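Local coordinates for protein cysteine protease (Listeria monocytogenes, PDB 5HU4) that anchors surface proteins to the cell wall as a class A sortase, cleaving their C-terminal sorting signal and passing the substrate on through a thioester intermediate, at residues Ser6-Ser11 with Lys140-Lys145; Thr33-Gln38 with Ser96-Thr101; Asp69-Thr74 with Tyr82-Thr87. All coordinates share one frame; numbering follows the deposited sequence.

Contact 1: Ser6-Ser11 with Lys140-Lys145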
loop_
_atom_site.group_PDB
_atom_site.type_symbol
_atom_site.label_atom_id
_atom_site.label_comp_id
_atom_site.label_asym_id
_atom_site.label_seq_id
_atom_site.Cartn_x
_atom_site.Cartn_y
_atom_site.Cartn_z
ATOM N N SER A 6 0.207 -7.489 -6.108
ATOM C CA SER A 6 -0.248 -6.167 -6.521
ATOM C C SER A 6 -1.087 -5.480 -5.448
ATOM O O SER A 6 -1.693 -6.136 -4.601
ATOM C CB SER A 6 -1.059 -6.262 -7.816
ATOM O OG SER A 6 -0.256 -6.716 -8.891
ATOM N N ILE A 7 -1.110 -4.152 -5.493
ATOM C CA ILE A 7 -1.986 -3.364 -4.637
ATOM C C ILE A 7 -2.723 -2.333 -5.487
ATOM O O ILE A 7 -2.155 -1.765 -6.419
ATOM C CB ILE A 7 -1.209 -2.659 -3.499
ATOM C CG1 ILE A 7 -2.167 -1.848 -2.621
ATOM C CG2 ILE A 7 -0.104 -1.773 -4.058
ATOM C CD1 ILE A 7 -1.479 -1.000 -1.590
ATOM N N ALA A 8 -3.994 -2.104 -5.178
ATOM C CA ALA A 8 -4.789 -1.167 -5.956
ATOM C C ALA A 8 -5.692 -0.303 -5.084
ATOM O O ALA A 8 -6.372 -0.800 -4.185
ATOM C CB ALA A 8 -5.616 -1.914 -6.982
ATOM N N VAL A 9 -5.679 0.997 -5.355
ATOM C CA VAL A 9 -6.607 1.931 -4.731
ATOM C C VAL A 9 -7.337 2.704 -5.827
ATOM O O VAL A 9 -6.886 3.768 -6.248
ATOM C CB VAL A 9 -5.896 2.916 -3.785
ATOM C CG1 VAL A 9 -6.909 3.590 -2.881
ATOM C CG2 VAL A 9 -4.845 2.197 -2.953
ATOM N N PRO A 10 -8.470 2.159 -6.294
ATOM C CA PRO A 10 -9.209 2.671 -7.457
ATOM C C PRO A 10 -9.761 4.088 -7.290
ATOM O O PRO A 10 -10.004 4.761 -8.292
ATOM C CB PRO A 10 -10.356 1.663 -7.610
ATOM C CG PRO A 10 -10.508 1.046 -6.262
ATOM C CD PRO A 10 -9.123 0.977 -5.705
ATOM N N SER A 11 -9.955 4.537 -6.054
ATOM C CA SER A 11 -10.505 5.869 -5.817
ATOM C C SER A 11 -9.505 6.962 -6.184
ATOM O O SER A 11 -9.891 8.095 -6.479
ATOM C CB SER A 11 -10.937 6.024 -4.357
ATOM O OG SER A 11 -9.814 6.164 -3.505
ATOM N N LYS A 140 -10.611 -6.853 -12.684
ATOM C CA LYS A 140 -11.453 -5.750 -12.234
ATOM C C LYS A 140 -10.681 -4.781 -11.347
ATOM O O LYS A 140 -10.720 -3.569 -11.558
ATOM C CB LYS A 140 -12.678 -6.271 -11.481
ATOM C CG LYS A 140 -13.815 -5.263 -11.404
ATOM C CD LYS A 140 -14.754 -5.548 -10.244
ATOM C CE LYS A 140 -15.932 -4.586 -10.255
ATOM N NZ LYS A 140 -15.506 -3.193 -10.564
ATOM N N TYR A 141 -9.977 -5.318 -10.355
ATOM C CA TYR A 141 -9.301 -4.483 -9.369
ATOM C C TYR A 141 -7.829 -4.262 -9.692
ATOM O O TYR A 141 -7.253 -3.246 -9.309
ATOM C CB TYR A 141 -9.448 -5.091 -7.975
ATOM C CG TYR A 141 -10.880 -5.124 -7.498
ATOM C CD1 TYR A 141 -11.596 -3.947 -7.328
ATOM C CD2 TYR A 141 -11.517 -6.326 -7.222
ATOM C CE1 TYR A 141 -12.907 -3.966 -6.897
ATOM C CE2 TYR A 141 -12.828 -6.354 -6.788
ATOM C CZ TYR A 141 -13.518 -5.170 -6.626
ATOM O OH TYR A 141 -14.824 -5.187 -6.194
ATOM N N PHE A 142 -7.221 -5.201 -10.406
ATOM C CA PHE A 142 -5.838 -5.033 -10.838
ATOM C C PHE A 142 -5.720 -5.120 -12.360
ATOM O O PHE A 142 -5.116 -6.058 -12.878
ATOM C CB PHE A 142 -4.947 -6.088 -10.178
ATOM C CG PHE A 142 -5.157 -6.210 -8.697
ATOM C CD1 PHE A 142 -4.541 -5.329 -7.824
ATOM C CD2 PHE A 142 -5.976 -7.199 -8.177
ATOM C CE1 PHE A 142 -4.735 -5.433 -6.462
ATOM C CE2 PHE A 142 -6.174 -7.309 -6.815
ATOM C CZ PHE A 142 -5.552 -6.425 -5.957
ATOM N N PRO A 143 -6.297 -4.142 -13.083
ATOM C CA PRO A 143 -6.361 -4.245 -14.544
ATOM C C PRO A 143 -5.068 -3.807 -15.221
ATOM O O PRO A 143 -4.229 -3.144 -14.601
ATOM C CB PRO A 143 -7.509 -3.305 -14.901
ATOM C CG PRO A 143 -7.415 -2.239 -13.866
ATOM C CD PRO A 143 -6.971 -2.925 -12.597
ATOM N N SER A 144 -4.830 -4.212 -16.451
ATOM C CA SER A 144 -3.526 -4.085 -17.066
ATOM C C SER A 144 -3.032 -2.719 -17.528
ATOM O O SER A 144 -3.601 -1.698 -17.269
ATOM C CB SER A 144 -3.406 -5.071 -18.239
ATOM O OG SER A 144 -2.668 -6.214 -17.922
ATOM N N LYS A 145 -1.903 -2.774 -18.209
ATOM C CA LYS A 145 -1.315 -1.702 -19.004
ATOM C C LYS A 145 -2.105 -0.431 -19.121
ATOM O O LYS A 145 -1.536 0.607 -19.399
ATOM C CB LYS A 145 -0.979 -2.217 -20.379
#
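Phe142 meets Ser6 and Ala8 with one side of its ring, and apolar packing carries the contact. Its atom CD1 lies 3.6 Å from CB of Ser6, which approaches obliquely, and CE1 lies 3.7 Å from CB of Ala8. CG of Phe142 stands anti to its own carbonyl carbon (chi1 -48°), which starts the ring toward the strand. Backbone atoms also sit close to the ring: the amide N of Ala8 is 3.6 Å from CE1 of Phe142, near the ring plane, and the carbonyl carbon of Ile7 also faces that edge. CB of Tyr141 covers one face of the ring, toward its rim.

The contact joins the end of strand 3-9, first in the sortase beta-barrel, to the tail that follows helix 135-141, where Phe142 is the first residue to leave helical geometry. No hydrogen bond crosses between the segments; the contact is van der Waals packing, chiefly of the Phe142 ring. One further approach is a carbonyl contact: O of Tyr141 comes to 3.1 Å from CB of Ala8. On the neighbouring strand 70-74, Tyr72 stacks with the ring of Tyr141 and bonds to Ala8 through the backbone.

Contact 2: Thr33-Gln38 with Ser96-Thr101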
loop_
_atom_site.group_PDB
_atom_site.type_symbol
_atom_site.label_atom_id
_atom_site.label_comp_id
_atom_site.label_asym_id
_atom_site.label_seq_id
_atom_site.Cartn_x
_atom_site.Cartn_y
_atom_site.Cartn_z
ATOM N N THR A 33 7.342 -3.783 0.569
ATOM C CA THR A 33 7.167 -4.266 1.933
ATOM C C THR A 33 8.224 -3.652 2.846
ATOM O O THR A 33 9.320 -3.317 2.394
ATOM C CB THR A 33 7.255 -5.800 2.008
ATOM O OG1 THR A 33 8.570 -6.222 1.625
ATOM C CG2 THR A 33 6.230 -6.438 1.082
ATOM N N MET A 34 7.898 -3.508 4.127
ATOM C CA MET A 34 8.782 -2.805 5.051
ATOM C C MET A 34 9.299 -3.695 6.181
ATOM O O MET A 34 10.250 -3.335 6.874
ATOM C CB MET A 34 8.067 -1.582 5.626
ATOM C CG MET A 34 7.793 -0.510 4.584
ATOM S SD MET A 34 7.023 0.968 5.264
ATOM C CE MET A 34 8.441 2.053 5.383
ATOM N N ARG A 35 8.671 -4.852 6.369
ATOM C CA ARG A 35 9.196 -5.852 7.290
ATOM C C ARG A 35 9.379 -7.183 6.574
ATOM O O ARG A 35 8.595 -7.540 5.696
ATOM C CB ARG A 35 8.281 -6.034 8.504
ATOM C CG ARG A 35 7.865 -4.748 9.193
ATOM C CD ARG A 35 7.358 -5.026 10.603
ATOM N NE ARG A 35 6.631 -6.289 10.682
ATOM C CZ ARG A 35 5.322 -6.413 10.487
ATOM N NH1 ARG A 35 4.589 -5.347 10.202
ATOM N NH2 ARG A 35 4.749 -7.604 10.576
ATOM N N SER A 36 10.420 -7.914 6.956
ATOM C CA SER A 36 10.724 -9.203 6.347
ATOM C C SER A 36 9.653 -10.246 6.654
ATOM O O SER A 36 9.511 -11.234 5.934
ATOM C CB SER A 36 12.088 -9.707 6.827
ATOM O OG SER A 36 12.058 -10.004 8.214
ATOM N N ASP A 37 8.890 -10.009 7.716
ATOM C CA ASP A 37 7.993 -11.024 8.260
ATOM C C ASP A 37 6.521 -10.833 7.895
ATOM O O ASP A 37 5.716 -11.745 8.086
ATOM C CB ASP A 37 8.123 -11.060 9.781
ATOM C CG ASP A 37 7.499 -9.847 10.446
ATOM O OD1 ASP A 37 8.149 -8.780 10.479
ATOM O OD2 ASP A 37 6.352 -9.963 10.929
ATOM N N GLN A 38 6.169 -9.658 7.381
ATOM C CA GLN A 38 4.762 -9.318 7.167
ATOM C C GLN A 38 4.068 -10.263 6.184
ATOM O O GLN A 38 4.660 -10.711 5.201
ATOM C CB GLN A 38 4.628 -7.868 6.692
ATOM C CG GLN A 38 5.178 -7.586 5.303
ATOM C CD GLN A 38 5.170 -6.105 4.971
ATOM O OE1 GLN A 38 5.987 -5.338 5.483
ATOM N NE2 GLN A 38 4.239 -5.694 4.117
ATOM N N SER A 96 6.765 3.342 14.677
ATOM C CA SER A 96 5.725 2.508 15.286
ATOM C C SER A 96 4.626 2.082 14.312
ATOM O O SER A 96 4.020 1.022 14.475
ATOM C CB SER A 96 5.091 3.241 16.470
ATOM O OG SER A 96 3.979 4.014 16.051
ATOM N N VAL A 97 4.379 2.902 13.296
ATOM C CA VAL A 97 3.312 2.635 12.337
ATOM C C VAL A 97 3.665 1.474 11.398
ATOM O O VAL A 97 2.845 1.042 10.586
ATOM C CB VAL A 97 2.983 3.903 11.514
ATOM C CG1 VAL A 97 3.963 4.069 10.362
ATOM C CG2 VAL A 97 1.549 3.860 11.007
ATOM N N ILE A 98 4.881 0.958 11.534
ATOM C CA ILE A 98 5.349 -0.165 10.725
ATOM C C ILE A 98 5.140 -1.489 11.468
ATOM O O ILE A 98 4.889 -2.530 10.853
ATOM C CB ILE A 98 6.840 0.024 10.339
ATOM C CG1 ILE A 98 6.951 0.821 9.038
ATOM C CG2 ILE A 98 7.558 -1.305 10.186
ATOM C CD1 ILE A 98 7.970 1.937 9.092
ATOM N N ASP A 99 5.212 -1.426 12.796
ATOM C CA ASP A 99 5.072 -2.600 13.656
ATOM C C ASP A 99 3.798 -3.400 13.392
ATOM O O ASP A 99 2.761 -2.839 13.035
ATOM C CB ASP A 99 5.107 -2.183 15.128
ATOM C CG ASP A 99 6.337 -1.373 15.474
ATOM O OD1 ASP A 99 7.393 -1.601 14.850
ATOM O OD2 ASP A 99 6.250 -0.515 16.378
ATOM N N ASN A 100 3.890 -4.714 13.576
ATOM C CA ASN A 100 2.748 -5.600 13.395
ATOM C C ASN A 100 1.654 -5.328 14.424
ATOM O O ASN A 100 1.923 -4.809 15.507
ATOM C CB ASN A 100 3.196 -7.059 13.479
ATOM C CG ASN A 100 2.136 -8.027 12.990
ATOM O OD1 ASN A 100 1.805 -8.059 11.805
ATOM N ND2 ASN A 100 1.595 -8.822 13.906
ATOM N N THR A 101 0.419 -5.675 14.078
ATOM C CA THR A 101 -0.711 -5.459 14.971
ATOM C C THR A 101 -1.529 -6.734 15.137
ATOM O O THR A 101 -1.335 -7.706 14.404
ATOM C CB THR A 101 -1.623 -4.329 14.461
ATOM O OG1 THR A 101 -2.042 -4.614 13.122
ATOM C CG2 THR A 101 -0.892 -2.993 14.490
#
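Two surface loops of the sortase barrel, one leading from strand 31-33 to strand 44-48 and the other from strand 78-91 to strand 105-111, are tied together by Arg35 of the first and Ile98 and Asn100 of the second. NH1 of Arg35 donates to the backbone O of Ile98 at 2.9 Å, nearly along the C=O axis although the N-H...O angle is only 142°. NH2 reaches OD1 of Asn100 at 3.2 Å from above the amide's carbonyl plane. The guanidinium and amide planes stand 67° apart, and CB of Asn100 lies over one guanidinium face. The stronger partner of that OD1 is the backbone N of Asn44.

Asp37 fixes the rotation of the guanidinium from within the first loop. Its carboxylate is gripped side-on, NE of Arg35 meeting OD1 and NH2 meeting OD2 in a salt bridge, the latter bond nearly straight at 172°. Gln38 ties its side chain back to the loop backbone: OE1 accepts from N of Met34 at 3.0 Å and from N of Arg35 at 2.9 Å.

Apolar contacts centre on Ile98. Its CG2 lies 3.6 Å from CG of Arg35, the two side chains sliding past each other in opposite directions, while CE of Met34 meets CD1 of Ile98 at 3.7 Å. The Met34 side chain is about 10 Å from that of the active-site Cys111. The arrangement is a side-on arginine-aspartate salt bridge whose remaining N-H groups reach a neighbouring loop, linking two connections of the sortase beta-barrel.

Contact 3: Asp69-Thr74 with Tyr82-Thr87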
loop_
_atom_site.group_PDB
_atom_site.type_symbol
_atom_site.label_atom_id
_atom_site.label_comp_id
_atom_site.label_asym_id
_atom_site.label_seq_id
_atom_site.Cartn_x
_atom_site.Cartn_y
_atom_site.Cartn_z
ATOM N N ASP A 69 -12.265 4.596 1.753
ATOM C CA ASP A 69 -11.968 4.049 0.435
ATOM C C ASP A 69 -11.447 2.625 0.561
ATOM O O ASP A 69 -10.860 2.255 1.579
ATOM C CB ASP A 69 -10.948 4.919 -0.300
ATOM C CG ASP A 69 -11.493 6.286 -0.655
ATOM O OD1 ASP A 69 -12.732 6.447 -0.682
ATOM O OD2 ASP A 69 -10.681 7.201 -0.909
ATOM N N LYS A 70 -11.660 1.827 -0.478
ATOM C CA LYS A 70 -11.202 0.445 -0.478
ATOM C C LYS A 70 -9.759 0.343 -0.953
ATOM O O LYS A 70 -9.348 1.042 -1.883
ATOM C CB LYS A 70 -12.101 -0.421 -1.363
ATOM C CG LYS A 70 -13.586 -0.325 -1.046
ATOM C CD LYS A 70 -13.880 -0.672 0.403
ATOM C CE LYS A 70 -15.353 -0.995 0.595
ATOM N NZ LYS A 70 -15.884 -0.448 1.875
ATOM N N ILE A 71 -8.990 -0.525 -0.302
ATOM C CA ILE A 71 -7.652 -0.864 -0.764
ATOM C C ILE A 71 -7.611 -2.348 -1.096
ATOM O O ILE A 71 -7.967 -3.187 -0.266
ATOM C CB ILE A 71 -6.573 -0.539 0.282
ATOM C CG1 ILE A 71 -6.643 0.933 0.689
ATOM C CG2 ILE A 71 -5.190 -0.873 -0.259
ATOM C CD1 ILE A 71 -5.722 1.289 1.835
ATOM N N TYR A 72 -7.189 -2.672 -2.312
ATOM C CA TYR A 72 -7.150 -4.061 -2.744
ATOM C C TYR A 72 -5.722 -4.576 -2.832
ATOM O O TYR A 72 -4.850 -3.936 -3.416
ATOM C CB TYR A 72 -7.864 -4.219 -4.086
ATOM C CG TYR A 72 -9.328 -3.858 -4.010
ATOM C CD1 TYR A 72 -10.269 -4.790 -3.598
ATOM C CD2 TYR A 72 -9.768 -2.583 -4.336
ATOM C CE1 TYR A 72 -11.608 -4.465 -3.520
ATOM C CE2 TYR A 72 -11.104 -2.248 -4.263
ATOM C CZ TYR A 72 -12.020 -3.193 -3.851
ATOM O OH TYR A 72 -13.355 -2.867 -3.776
ATOM N N LEU A 73 -5.500 -5.742 -2.237
ATOM C CA LEU A 73 -4.182 -6.350 -2.176
ATOM C C LEU A 73 -4.283 -7.816 -2.573
ATOM O O LEU A 73 -5.233 -8.499 -2.191
ATOM C CB LEU A 73 -3.601 -6.210 -0.768
ATOM C CG LEU A 73 -2.192 -6.733 -0.492
ATOM C CD1 LEU A 73 -1.155 -5.929 -1.259
ATOM C CD2 LEU A 73 -1.909 -6.703 1.003
ATOM N N THR A 74 -3.315 -8.302 -3.344
ATOM C CA THR A 74 -3.343 -9.696 -3.770
ATOM C C THR A 74 -1.950 -10.308 -3.894
ATOM O O THR A 74 -0.975 -9.623 -4.208
ATOM C CB THR A 74 -4.081 -9.858 -5.119
ATOM O OG1 THR A 74 -4.268 -11.251 -5.401
ATOM C CG2 THR A 74 -3.295 -9.210 -6.253
ATOM N N TYR A 82 -9.232 -4.191 2.056
ATOM C CA TYR A 82 -9.150 -3.334 3.230
ATOM C C TYR A 82 -10.022 -2.096 3.047
ATOM O O TYR A 82 -10.366 -1.731 1.922
ATOM C CB TYR A 82 -7.702 -2.915 3.501
ATOM C CG TYR A 82 -6.748 -4.058 3.777
ATOM C CD1 TYR A 82 -6.187 -4.788 2.737
ATOM C CD2 TYR A 82 -6.392 -4.392 5.077
ATOM C CE1 TYR A 82 -5.308 -5.826 2.985
ATOM C CE2 TYR A 82 -5.514 -5.428 5.335
ATOM C CZ TYR A 82 -4.975 -6.141 4.285
ATOM O OH TYR A 82 -4.101 -7.173 4.537
ATOM N N THR A 83 -10.375 -1.455 4.155
ATOM C CA THR A 83 -11.128 -0.208 4.110
ATOM C C THR A 83 -10.420 0.858 4.937
ATOM O O THR A 83 -10.205 0.678 6.135
ATOM C CB THR A 83 -12.566 -0.388 4.628
ATOM O OG1 THR A 83 -13.290 -1.252 3.742
ATOM C CG2 THR A 83 -13.276 0.955 4.704
ATOM N N VAL A 84 -10.058 1.961 4.286
ATOM C CA VAL A 84 -9.357 3.061 4.942
ATOM C C VAL A 84 -10.126 3.569 6.157
ATOM O O VAL A 84 -11.291 3.947 6.049
ATOM C CB VAL A 84 -9.122 4.235 3.970
ATOM C CG1 VAL A 84 -8.497 5.415 4.699
ATOM C CG2 VAL A 84 -8.249 3.794 2.804
ATOM N N THR A 85 -9.471 3.567 7.314
ATOM C CA THR A 85 -10.114 4.001 8.549
ATOM C C THR A 85 -9.413 5.205 9.168
ATOM O O THR A 85 -10.005 5.929 9.968
ATOM C CB THR A 85 -10.163 2.863 9.585
ATOM O OG1 THR A 85 -8.837 2.384 9.840
ATOM C CG2 THR A 85 -11.025 1.719 9.079
ATOM N N GLU A 86 -8.154 5.424 8.800
ATOM C CA GLU A 86 -7.423 6.578 9.308
ATOM C C GLU A 86 -6.385 7.082 8.306
ATOM O O GLU A 86 -5.706 6.304 7.636
ATOM C CB GLU A 86 -6.769 6.240 10.657
ATOM C CG GLU A 86 -5.285 5.912 10.616
ATOM C CD GLU A 86 -4.729 5.554 11.984
ATOM O OE1 GLU A 86 -4.991 4.427 12.459
ATOM O OE2 GLU A 86 -4.032 6.401 12.586
ATOM N N THR A 87 -6.310 8.403 8.181
ATOM C CA THR A 87 -5.305 9.062 7.359
ATOM C C THR A 87 -4.606 10.114 8.209
ATOM O O THR A 87 -5.262 10.886 8.908
ATOM C CB THR A 87 -5.917 9.728 6.111
ATOM O OG1 THR A 87 -6.890 10.699 6.515
ATOM C CG2 THR A 87 -6.581 8.691 5.218
#
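A beta hairpin made by strands 70-74 and 78-91 brings Ile71 beside Tyr82 and Lys70 beside Thr83. Ile71 and Tyr82 form a hydrogen-bonded antiparallel pair: N of Tyr82 donates to O of Ile71 at 2.8 Å, in the carbonyl plane, and N of Ile71 returns a bond to O of Tyr82 at 2.9 Å, rising above that carbonyl's plane. A further bond runs from N of Val84 to O of Asp69 at 2.8 Å, almost straight at 173°. Between these rungs Lys70 and Thr83 make a non-hydrogen-bonded pair, and CA of Lys70 directs a CA-H...O contact at O of Tyr82.

The hairpin belongs to the sortase beta-barrel, where strand 70-74 lies between strand 3-9 and strand 78-91. On the face bearing Ile71 and Tyr82, side chains pack toward the interior. CD1 of Ile71 meets CG2 of Val84 at 3.7 Å, the two side chains crossing at about a right angle. CE1 of Tyr82 lies 4.0 Å from CD2 of Leu73, which comes up obliquely to the ring, while O of Ile71 sits at the ring's edge. Beyond the ring, OH of Tyr82 accepts a bond from the backbone N of Gly41.

On the other face, Lys70 and Thr83 point the same way, side by side. The lysine chain bends at chi2 (-57°), turning CD toward Thr83, 3.4 Å from OG1. Its NZ then makes a weak hydrogen bond to the same OG1 at 3.3 Å, and Glu128 on strand 119-132 offers NZ a long, weak ion pair.

Contacts 1 and 3 are neighbours, with centres about 13 Å apart, and join through adjacent strands 3-9 and 70-74: O of Ser6 packs on CD1 of Leu73, and OG of Ser11 makes a weak hydrogen bond with OD2 of Asp69. Contact 2 lies on the opposite side of the chain's centre from contact 1, their centres about 23 Å apart, and about 16 Å from the centre of contact 3. Along the chain, contact 1 joins the two ends, contact 2 spans a shorter stretch within it, and the hairpin of contact 3 falls inside that. One barrel thus carries a contact of the C-terminal tail with the first strand, a local strand pairing and a bridge between loops, the last being the one nearest the catalytic residues.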